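Local coordinates for capsule biosynthesis protein capD (Bacillus anthracis, PDB 3G9K) that cleaves the poly-gamma-D-glutamate capsule of the anthrax bacillus and joins it through an amide bond to meso-diaminopimelic acid of the peptidoglycan, at residues 28-32 with 33-37; 80-83 with 84-88. One frame throughout, in Å; residues are numbered along the deposited sequence.

Contact 1 of 2, residues 28-32 with 33-37; sequences KYTAG and FFLNN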
loop_
_atom_site.group_PDB
_atom_site.type_symbol
_atom_site.label_atom_id
_atom_site.label_comp_id
_atom_site.label_asym_id
_atom_site.label_seq_id
_atom_site.Cartn_x
_atom_site.Cartn_y
_atom_site.Cartn_z
ATOM N N LYS B 28 -17.601 7.446 -7.219
ATOM C CA LYS B 28 -18.548 6.842 -8.149
ATOM C C LYS B 28 -18.616 5.346 -7.823
ATOM O O LYS B 28 -17.635 4.753 -7.394
ATOM C CB LYS B 28 -18.122 7.086 -9.597
ATOM C CG LYS B 28 -18.161 8.573 -10.007
ATOM C CD LYS B 28 -18.805 8.759 -11.383
ATOM C CE LYS B 28 -18.999 10.227 -11.746
ATOM N NZ LYS B 28 -20.435 10.627 -11.603
ATOM N N TYR B 29 -19.792 4.766 -7.983
ATOM C CA TYR B 29 -20.080 3.455 -7.416
ATOM C C TYR B 29 -20.998 2.681 -8.333
ATOM O O TYR B 29 -22.042 3.188 -8.753
ATOM C CB TYR B 29 -20.758 3.669 -6.082
ATOM C CG TYR B 29 -21.217 2.462 -5.332
ATOM C CD1 TYR B 29 -20.375 1.818 -4.439
ATOM C CD2 TYR B 29 -22.532 2.034 -5.407
ATOM C CE1 TYR B 29 -20.827 0.745 -3.682
ATOM C CE2 TYR B 29 -22.974 0.965 -4.674
ATOM C CZ TYR B 29 -22.115 0.318 -3.806
ATOM O OH TYR B 29 -22.576 -0.723 -3.031
ATOM N N THR B 30 -20.577 1.485 -8.715
ATOM C CA THR B 30 -21.411 0.643 -9.534
ATOM C C THR B 30 -21.101 -0.823 -9.238
ATOM O O THR B 30 -19.995 -1.156 -8.766
ATOM C CB THR B 30 -21.308 0.990 -11.069
ATOM O OG1 THR B 30 -22.496 0.530 -11.751
ATOM C CG2 THR B 30 -20.025 0.397 -11.699
ATOM N N ALA B 31 -22.100 -1.688 -9.460
ATOM C CA ALA B 31 -21.891 -3.150 -9.318
ATOM C C ALA B 31 -21.292 -3.474 -7.938
ATOM O O ALA B 31 -20.561 -4.436 -7.788
ATOM C CB ALA B 31 -20.994 -3.668 -10.455
ATOM N N GLY B 32 -21.618 -2.650 -6.937
ATOM C CA GLY B 32 -21.228 -2.889 -5.563
ATOM C C GLY B 32 -19.868 -2.412 -5.169
ATOM O O GLY B 32 -19.420 -2.674 -4.063
ATOM N N PHE B 33 -19.217 -1.655 -6.034
ATOM C CA PHE B 33 -17.862 -1.179 -5.702
ATOM C C PHE B 33 -17.610 0.253 -6.142
ATOM O O PHE B 33 -18.267 0.745 -7.060
ATOM C CB PHE B 33 -16.801 -2.142 -6.263
ATOM C CG PHE B 33 -16.783 -2.237 -7.763
ATOM C CD1 PHE B 33 -15.932 -1.425 -8.518
ATOM C CD2 PHE B 33 -17.579 -3.161 -8.421
ATOM C CE1 PHE B 33 -15.897 -1.529 -9.891
ATOM C CE2 PHE B 33 -17.562 -3.242 -9.818
ATOM C CZ PHE B 33 -16.712 -2.403 -10.533
ATOM N N PHE B 34 -16.605 0.874 -5.514
ATOM C CA PHE B 34 -16.171 2.224 -5.772
ATOM C C PHE B 34 -15.098 2.252 -6.858
ATOM O O PHE B 34 -14.198 1.419 -6.870
ATOM C CB PHE B 34 -15.664 2.872 -4.459
ATOM C CG PHE B 34 -16.775 3.288 -3.516
ATOM C CD1 PHE B 34 -17.585 4.376 -3.811
ATOM C CD2 PHE B 34 -17.029 2.592 -2.363
ATOM C CE1 PHE B 34 -18.647 4.734 -2.973
ATOM C CE2 PHE B 34 -18.065 2.963 -1.503
ATOM C CZ PHE B 34 -18.861 4.053 -1.806
ATOM N N LEU B 35 -15.204 3.206 -7.780
ATOM C CA LEU B 35 -14.226 3.387 -8.860
ATOM C C LEU B 35 -13.113 4.351 -8.509
ATOM O O LEU B 35 -13.368 5.451 -8.024
ATOM C CB LEU B 35 -14.967 3.884 -10.122
ATOM C CG LEU B 35 -15.828 2.792 -10.768
ATOM C CD1 LEU B 35 -16.891 3.392 -11.724
ATOM C CD2 LEU B 35 -14.974 1.814 -11.510
ATOM N N ASN B 36 -11.868 3.943 -8.776
ATOM C CA ASN B 36 -10.692 4.721 -8.536
ATOM C C ASN B 36 -10.759 6.100 -9.174
ATOM O O ASN B 36 -11.427 6.291 -10.197
ATOM C CB ASN B 36 -9.471 3.998 -9.143
ATOM C CG ASN B 36 -9.508 3.987 -10.680
ATOM O OD1 ASN B 36 -9.049 4.936 -11.321
ATOM N ND2 ASN B 36 -10.037 2.921 -11.263
ATOM N N ASN B 37 -10.000 7.039 -8.608
ATOM C CA ASN B 37 -9.609 8.214 -9.375
ATOM C C ASN B 37 -8.189 7.992 -9.848
ATOM O O ASN B 37 -7.413 7.335 -9.176
ATOM C CB ASN B 37 -9.729 9.504 -8.568
ATOM C CG ASN B 37 -8.696 9.621 -7.522
ATOM O OD1 ASN B 37 -7.769 10.445 -7.615
ATOM N ND2 ASN B 37 -8.844 8.824 -6.485
#
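Y29 and F34 meet edge to face on one side of a small two-stranded hairpin. CD1 of Y29 sits over the centre of the F34 ring, 3.7 Å from F34 CE1, and the ring planes make 55°, with centroids 4.8 Å apart. The two residues form a non-hydrogen-bonded antiparallel pair, and their side chains leave the same face; with CG anti to the backbone N (chi1 177°), the Y29 ring also lies against the F33 backbone, CD1 near its O and C and CE1 near its N. F24, earlier in the same chain, adds a second edge-to-face partner to F34.

On the other face F33 folds back over the turn. With CG wedged between backbone N and carbonyl carbon (chi1 64°), its ring carries T30 O over one face, off toward the rim, while A31 O lies at its edge and A31 CB comes within 3.5 Å of F33 CE2. Behind these side chains, T30 and F33 exchange both backbone bonds, T30 N to F33 O and F33 N to T30 O, each 2.9 Å. F33 N stands well above the plane of the T30 carbonyl; T30 to F33 is a type I' turn, with A31 and G32 both at positive phi. A nearly straight bond of 2.9 Å from L35 N to K28 O ties the open end.

The other polypeptide chain of the enzyme packs on this tip: its T181 bonds A31 O. Backbone bonds thus set the turn, while rings pack on both faces, F24 of the same chain at F34 and F193 of the other chain at F33.

Contact 2 of 2, residues 80-83 with 84-88; sequences NRIP and QILTP. With GLU (glutamic acid), chain E.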
loop_
_atom_site.group_PDB
_atom_site.type_symbol
_atom_site.label_atom_id
_atom_site.label_comp_id
_atom_site.label_asym_id
_atom_site.label_seq_id
_atom_site.Cartn_x
_atom_site.Cartn_y
_atom_site.Cartn_z
ATOM N N ASN B 80 2.097 10.975 -1.778
ATOM C CA ASN B 80 3.439 11.502 -2.039
ATOM C C ASN B 80 4.358 11.595 -0.816
ATOM O O ASN B 80 5.504 12.042 -0.957
ATOM C CB ASN B 80 3.388 12.858 -2.803
ATOM C CG ASN B 80 2.708 13.981 -2.010
ATOM O OD1 ASN B 80 2.634 13.947 -0.779
ATOM N ND2 ASN B 80 2.245 15.005 -2.724
ATOM N N ARG B 81 3.879 11.157 0.355
ATOM C CA ARG B 81 4.659 11.162 1.601
ATOM C C ARG B 81 5.335 9.816 1.884
ATOM O O ARG B 81 6.215 9.724 2.740
ATOM C CB ARG B 81 3.762 11.571 2.779
ATOM C CG ARG B 81 3.292 12.997 2.620
ATOM C CD ARG B 81 2.211 13.444 3.504
ATOM N NE ARG B 81 1.110 12.504 3.638
ATOM C CZ ARG B 81 0.050 12.414 2.842
ATOM N NH1 ARG B 81 -0.061 13.146 1.755
ATOM N NH2 ARG B 81 -0.890 11.527 3.117
ATOM N N ILE B 82 4.959 8.784 1.124
ATOM C CA ILE B 82 5.339 7.416 1.453
ATOM C C ILE B 82 6.817 7.253 1.767
ATOM O O ILE B 82 7.157 6.714 2.823
ATOM C CB ILE B 82 4.876 6.420 0.373
ATOM C CG1 ILE B 82 3.339 6.206 0.482
ATOM C CG2 ILE B 82 5.637 5.080 0.536
ATOM C CD1 ILE B 82 2.724 5.417 -0.689
ATOM N N PRO B 83 7.709 7.666 0.844
ATOM C CA PRO B 83 9.129 7.482 1.162
ATOM C C PRO B 83 9.646 8.376 2.270
ATOM O O PRO B 83 10.603 8.018 2.927
ATOM C CB PRO B 83 9.828 7.761 -0.147
ATOM C CG PRO B 83 8.923 8.613 -0.888
ATOM C CD PRO B 83 7.519 8.233 -0.495
ATOM N N GLN B 84 8.987 9.509 2.495
ATOM C CA GLN B 84 9.273 10.344 3.686
ATOM C C GLN B 84 8.859 9.691 4.984
ATOM O O GLN B 84 9.431 9.949 6.009
ATOM C CB GLN B 84 8.593 11.699 3.573
ATOM C CG GLN B 84 9.203 12.572 2.459
ATOM C CD GLN B 84 8.764 13.997 2.597
ATOM O OE1 GLN B 84 7.974 14.502 1.797
ATOM N NE2 GLN B 84 9.208 14.629 3.652
ATOM N N ILE B 85 7.812 8.875 4.928
ATOM C CA ILE B 85 7.385 8.109 6.064
ATOM C C ILE B 85 8.337 6.959 6.344
ATOM O O ILE B 85 8.779 6.782 7.495
ATOM C CB ILE B 85 5.928 7.609 5.836
ATOM C CG1 ILE B 85 4.964 8.816 5.861
ATOM C CG2 ILE B 85 5.527 6.549 6.866
ATOM C CD1 ILE B 85 3.669 8.618 5.121
ATOM N N LEU B 86 8.690 6.197 5.293
ATOM C CA LEU B 86 9.485 4.992 5.465
ATOM C C LEU B 86 10.959 5.223 5.788
ATOM O O LEU B 86 11.572 4.404 6.478
ATOM C CB LEU B 86 9.337 4.063 4.248
ATOM C CG LEU B 86 7.947 3.392 4.112
ATOM C CD1 LEU B 86 7.769 2.692 2.766
ATOM C CD2 LEU B 86 7.652 2.414 5.294
ATOM N N THR B 87 11.550 6.312 5.275
ATOM C CA THR B 87 13.009 6.479 5.404
ATOM C C THR B 87 13.496 6.640 6.849
ATOM O O THR B 87 14.370 5.893 7.247
ATOM C CB THR B 87 13.547 7.590 4.479
ATOM O OG1 THR B 87 13.330 7.200 3.143
ATOM C CG2 THR B 87 15.043 7.864 4.702
ATOM N N PRO B 88 12.914 7.577 7.637
ATOM C CA PRO B 88 13.320 7.673 9.037
ATOM C C PRO B 88 13.015 6.380 9.835
ATOM O O PRO B 88 13.783 5.991 10.708
ATOM C CB PRO B 88 12.539 8.879 9.564
ATOM C CG PRO B 88 11.993 9.586 8.399
ATOM C CD PRO B 88 11.888 8.577 7.295
HETATM N N GLU E . -3.503 13.790 -0.950
HETATM C CA GLU E . -3.487 12.481 -1.678
HETATM C C GLU E . -3.078 11.292 -0.795
HETATM O O GLU E . -2.587 11.459 0.332
HETATM C CB GLU E . -2.584 12.541 -2.911
HETATM C CG GLU E . -1.096 12.443 -2.634
HETATM C CD GLU E . -0.330 12.123 -3.899
HETATM O OE1 GLU E . -0.607 11.055 -4.502
HETATM O OE2 GLU E . 0.534 12.945 -4.297
#
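P83 O is gripped twice by T87, by OG1 at 2.9 Å and by the backbone N at 3.1 Å, the two donors arriving from opposite faces of the carbonyl plane. Chi1 of -64° sets OG1 beside T87's own backbone N, which lets the hydroxyl turn back on the preceding turn of the helix. One and two residues earlier, L86 N bonds I82 O at 3.0 Å and I85 N bonds R81 O at 2.8 Å. The side chains of I82 and L86 lie side by side, pointing the same way, with CG2 of I82 3.9 Å from CD1 of L86, and I85 CD1 rests against R81 CB.

Past this aliphatic stem the R81 chain bends at chi3 (-45°) and brings its guanidinium edge-on to one of the bound glutamic acids: NH2 bonds the ligand's O at 3.3 Å, while NH1 reaches the same O only weakly. NE is held by F145 O, and the F145 ring makes a cation-pi contact, so F145 positions the group through both its carbonyl and its ring. N80 ND2 comes within 3.1 Å of the ligand's OE2. N80 and R81, in the 3-10 turn leading into helix 82-94, belong to the poly-gamma-D-glutamate site, where the positive charge of R81 probably helps hold the anionic substrate.

Both contacts are local and largely buried, yet they occupy different parts of the fold. Contact 2 lies about 6 Å from the centre of the chain, at the start of helix 82-94; contact 1 is about 25 Å out, on a separate two-stranded hairpin, and is packed against by the other polypeptide chain. Their centres are 29 Å apart and they do not touch. Cross-strand backbone bonds and aromatic rings build the hairpin, away from the annotated sites. In contact 2, helical backbone bonds and aliphatic packing follow directly on a 3-10 turn whose charged and amide side chains meet a ligand, with the nucleophile T1 close to I82.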